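Local atomic coordinates of aldo-keto reductase family 1 member C1 (Caenorhabditis elegans, PDB entry 1QWK), a protein that probably reduces aldoses and other carbonyl compounds to alcohols with NADPH, as aldo-keto reductases do. Residues Y201-G205 / A246-L250. Sequence-based numbering, arbitrary orientation.
Sequences YATLG and AQVLL
Leu204 meets the helix through one branch: its CD2 methyl rests on the helix beside Ala246 and Leu250, with Leu249 CB a little farther off, residues one turn apart or less on the same helical face. CD2 of Leu204 stands 3.6 Å from CD2 of Leu250, the two leucine side chains inclined obliquely to one another. On the N-terminal side the same Leu204 methyl comes within 3.8 Å of Ala246 CB, and it also lies 3.6 Å from the carbonyl oxygen Ala246 O, which already accepts the helical hydrogen bond from Leu250 N. In both leucines chi2 (178° in Leu204, 179° in Leu250) sets CD1 anti to CA, and it is the other branch, CD2, that makes the contact.

Thr203 adds the second apolar touch. Its CG2, anti to the backbone N, sits 3.6 Å from Leu250 CD2, and the two side chains cross at about a right angle. That one leucine methyl therefore packs against both Thr203 and Leu204, while the hydroxyl of Thr203 is hydrogen-bonded to Ser200. Leu249 turns its end to backbone, its CD1 lying 3.8 Å from Leu204 O. Polar linkage is indirect: a water donates to Thr203 O (2.9 Å) and to Leu249 O (3.1 Å), bridging turn and helix.

Ala202 to Gly205 form a type I beta turn, closed by the hydrogen bond from Gly205 N to Ala202 O, directly after strand 197-201. In this TIM-barrel fold the contact thus joins the loop leaving the seventh strand of the parallel sheet to helix 245-255, which precedes the eighth, 259-261. Helix 232-241 packs against Val248 and Leu249, and helix 267-274 against Ala246 and Leu250.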
loop_
_atom_site.group_PDB
_atom_site.type_symbol
_atom_site.label_atom_id
_atom_site.label_comp_id
_atom_site.label_asym_id
_atom_site.label_seq_id
_atom_site.Cartn_x
_atom_site.Cartn_y
_atom_site.Cartn_z
ATOM N N TYR A 201 -3.698 1.322 1.879
ATOM C CA TYR A 201 -2.876 0.642 2.876
ATOM C C TYR A 201 -3.644 0.832 4.179
ATOM O O TYR A 201 -4.537 1.684 4.242
ATOM C CB TYR A 201 -1.430 1.173 2.946
ATOM C CG TYR A 201 -1.173 2.580 3.441
ATOM C CD1 TYR A 201 -1.338 2.927 4.787
ATOM C CD2 TYR A 201 -0.643 3.538 2.580
ATOM C CE1 TYR A 201 -0.967 4.194 5.260
ATOM C CE2 TYR A 201 -0.270 4.799 3.040
ATOM C CZ TYR A 201 -0.431 5.122 4.373
ATOM O OH TYR A 201 -0.045 6.370 4.817
ATOM N N ALA A 202 -3.331 0.029 5.194
ATOM C CA ALA A 202 -4.034 0.075 6.479
ATOM C C ALA A 202 -5.517 -0.200 6.233
ATOM O O ALA A 202 -6.394 0.369 6.886
ATOM C CB ALA A 202 -3.850 1.438 7.147
ATOM N N THR A 203 -5.786 -1.091 5.286
ATOM C CA THR A 203 -7.149 -1.437 4.898
ATOM C C THR A 203 -7.998 -1.996 6.035
ATOM O O THR A 203 -9.218 -1.822 6.045
ATOM C CB THR A 203 -7.120 -2.454 3.742
ATOM O OG1 THR A 203 -6.060 -2.110 2.832
ATOM C CG2 THR A 203 -8.440 -2.442 2.987
ATOM N N LEU A 204 -7.356 -2.664 6.992
ATOM C CA LEU A 204 -8.079 -3.250 8.122
ATOM C C LEU A 204 -8.303 -2.292 9.282
ATOM O O LEU A 204 -8.823 -2.690 10.325
ATOM C CB LEU A 204 -7.355 -4.502 8.614
ATOM C CG LEU A 204 -7.283 -5.629 7.578
ATOM C CD1 LEU A 204 -6.514 -6.798 8.164
ATOM C CD2 LEU A 204 -8.694 -6.059 7.168
ATOM N N GLY A 205 -7.902 -1.037 9.099
ATOM C CA GLY A 205 -8.096 -0.030 10.130
ATOM C C GLY A 205 -7.275 -0.158 11.401
ATOM O O GLY A 205 -6.189 -0.734 11.406
ATOM N N ALA A 246 -12.849 -8.780 8.954
ATOM C CA ALA A 246 -11.692 -8.368 8.169
ATOM C C ALA A 246 -11.955 -8.548 6.674
ATOM O O ALA A 246 -11.647 -7.667 5.870
ATOM C CB ALA A 246 -10.455 -9.167 8.583
ATOM N N GLN A 247 -12.526 -9.684 6.294
ATOM C CA GLN A 247 -12.811 -9.923 4.884
ATOM C C GLN A 247 -13.811 -8.897 4.356
ATOM O O GLN A 247 -13.733 -8.480 3.201
ATOM C CB GLN A 247 -13.317 -11.356 4.694
ATOM C CG GLN A 247 -12.278 -12.371 5.147
ATOM C CD GLN A 247 -12.790 -13.794 5.180
ATOM O OE1 GLN A 247 -13.951 -14.044 5.499
ATOM N NE2 GLN A 247 -11.913 -14.741 4.874
ATOM N N VAL A 248 -14.739 -8.476 5.208
ATOM C CA VAL A 248 -15.720 -7.477 4.806
ATOM C C VAL A 248 -15.027 -6.125 4.579
ATOM O O VAL A 248 -15.325 -5.426 3.611
ATOM C CB VAL A 248 -16.835 -7.331 5.871
ATOM C CG1 VAL A 248 -17.732 -6.145 5.536
ATOM C CG2 VAL A 248 -17.672 -8.608 5.921
ATOM N N LEU A 249 -14.100 -5.756 5.463
ATOM C CA LEU A 249 -13.378 -4.490 5.306
ATOM C C LEU A 249 -12.529 -4.485 4.034
ATOM O O LEU A 249 -12.410 -3.462 3.357
ATOM C CB LEU A 249 -12.481 -4.229 6.518
ATOM C CG LEU A 249 -13.207 -3.892 7.824
ATOM C CD1 LEU A 249 -12.177 -3.675 8.921
ATOM C CD2 LEU A 249 -14.065 -2.641 7.640
ATOM N N LEU A 250 -11.933 -5.627 3.710
ATOM C CA LEU A 250 -11.118 -5.722 2.506
ATOM C C LEU A 250 -12.005 -5.637 1.266
ATOM O O LEU A 250 -11.669 -4.938 0.308
ATOM C CB LEU A 250 -10.323 -7.034 2.495
ATOM C CG LEU A 250 -9.320 -7.182 3.645
ATOM C CD1 LEU A 250 -8.611 -8.527 3.546
ATOM C CD2 LEU A 250 -8.308 -6.037 3.598
HETATM O O HOH W 1 -11.694 -0.904 4.935
#